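Local coordinates for protein fusolin (Unidentified entomopoxvirus, PDB 4YN2) that forms the virulence-enhancing crystalline spindles of an insect poxvirus and is probably a lytic polysaccharide monooxygenase, at residues Leu122-Asn125 with His126-Ser129. Sequence-based numbering, arbitrary orientation.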
loop_
_atom_site.group_PDB
_atom_site.type_symbol
_atom_site.label_atom_id
_atom_site.label_comp_id
_atom_site.label_asym_id
_atom_site.label_seq_id
_atom_site.Cartn_x
_atom_site.Cartn_y
_atom_site.Cartn_z
ATOM N N LEU A 122 4.030 -5.131 -16.044
ATOM C CA LEU A 122 4.555 -4.219 -17.062
ATOM C C LEU A 122 4.278 -4.813 -18.442
ATOM O O LEU A 122 4.469 -6.014 -18.639
ATOM C CB LEU A 122 6.071 -3.979 -16.893
ATOM C CG LEU A 122 6.445 -2.725 -16.125
ATOM C CD1 LEU A 122 5.890 -2.756 -14.737
ATOM C CD2 LEU A 122 7.933 -2.545 -16.090
ATOM N N SER A 123 3.871 -3.972 -19.399
ATOM C CA SER A 123 3.669 -4.390 -20.784
ATOM C C SER A 123 5.042 -4.505 -21.453
ATOM O O SER A 123 5.317 -5.473 -22.163
ATOM C CB SER A 123 2.785 -3.388 -21.523
ATOM O OG SER A 123 2.336 -3.924 -22.758
ATOM N N ASP A 124 5.902 -3.513 -21.197
ATOM C CA ASP A 124 7.269 -3.439 -21.711
ATOM C C ASP A 124 8.200 -3.013 -20.554
ATOM O O ASP A 124 7.829 -2.152 -19.759
ATOM C CB ASP A 124 7.300 -2.458 -22.906
ATOM C CG ASP A 124 8.590 -1.701 -23.092
ATOM O OD1 ASP A 124 9.635 -2.350 -23.305
ATOM O OD2 ASP A 124 8.568 -0.464 -22.961
ATOM N N ASN A 125 9.398 -3.618 -20.459
ATOM C CA ASN A 125 10.358 -3.313 -19.375
ATOM C C ASN A 125 10.996 -1.915 -19.473
ATOM O O ASN A 125 11.544 -1.457 -18.475
ATOM C CB ASN A 125 11.451 -4.366 -19.299
ATOM C CG ASN A 125 10.964 -5.677 -18.743
ATOM O OD1 ASN A 125 9.837 -5.795 -18.246
ATOM N ND2 ASN A 125 11.836 -6.666 -18.703
ATOM N N HIS A 126 10.920 -1.238 -20.630
ATOM C CA HIS A 126 11.433 0.133 -20.791
ATOM C C HIS A 126 10.421 1.213 -20.395
ATOM O O HIS A 126 10.730 2.404 -20.495
ATOM C CB HIS A 126 11.864 0.383 -22.226
ATOM C CG HIS A 126 13.052 -0.421 -22.623
ATOM N ND1 HIS A 126 12.970 -1.371 -23.616
ATOM C CD2 HIS A 126 14.319 -0.379 -22.150
ATOM C CE1 HIS A 126 14.186 -1.864 -23.742
ATOM N NE2 HIS A 126 15.034 -1.303 -22.868
ATOM N N GLN A 127 9.217 0.820 -19.956
ATOM C CA GLN A 127 8.226 1.789 -19.505
ATOM C C GLN A 127 8.722 2.578 -18.298
ATOM O O GLN A 127 9.022 1.986 -17.268
ATOM C CB GLN A 127 6.922 1.085 -19.121
ATOM C CG GLN A 127 6.092 0.670 -20.301
ATOM C CD GLN A 127 4.793 0.129 -19.788
ATOM O OE1 GLN A 127 4.574 -1.081 -19.733
ATOM N NE2 GLN A 127 3.953 1.026 -19.303
ATOM N N VAL A 128 8.837 3.898 -18.446
ATOM C CA VAL A 128 9.214 4.809 -17.356
ATOM C C VAL A 128 8.029 4.974 -16.378
ATOM O O VAL A 128 8.232 5.088 -15.162
ATOM C CB VAL A 128 9.708 6.189 -17.872
ATOM C CG1 VAL A 128 8.615 6.973 -18.617
ATOM C CG2 VAL A 128 10.274 7.025 -16.720
ATOM N N SER A 129 6.809 5.008 -16.922
ATOM C CA SER A 129 5.576 5.154 -16.157
ATOM C C SER A 129 4.513 4.219 -16.696
ATOM O O SER A 129 4.555 3.847 -17.872
ATOM C CB SER A 129 5.078 6.597 -16.223
ATOM O OG SER A 129 6.099 7.500 -15.831
HETATM O O HOH W 1 11.224 0.477 -16.706
#
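Q127 folds its side chain back over the chain that precedes it, and its amide oxygen takes the backbone N-H groups of S123 and D124, the residue before and the first residue of the type I beta turn from D124 to Q127. This turn sits in the loop joining strands 118-121 and 129-138, at the surface of the family's beta-sandwich. S123 N lies 3.0 Å from Q127 OE1, almost in line with the C=O bond, though the N-H...O angle is only 135°. D124 N, 3.1 Å from Q127 OE1, gives the straighter bond and lands on a lone pair in the carbonyl plane. With CG beside its own backbone N (chi1 -77°) and the chain extended beyond it, the side chain runs past D124 O, which lies 3.4 Å from Q127 CG. Q127 NE2 donates to S129 O, linking the turn to the next strand; with N-H donors at OE1 and a carbonyl at NE2, the amide can be oriented only one way round without losing these bonds.

The turn's own bond, Q127 N to D124 O at 3.3 Å, reaches the oxygen from above the carbonyl plane. D124 OD1 accepts from H126 N over 3.2 Å, nearly straight but from above the carboxylate plane, closing an Asx turn within the beta turn. The H126 ring lies next to this carboxylate with their planes 47° apart, and H126 NE2 makes a weak hydrogen bond to D237.

Further out, N233 O accepts from N125 ND2 and N233 ND2 donates to L122 O, holding the turn and its lead-in. Opposite the D124 carboxylate, one water bridges two carbonyls, donating to N125 O at 2.6 Å and Q127 O at 2.7 Å.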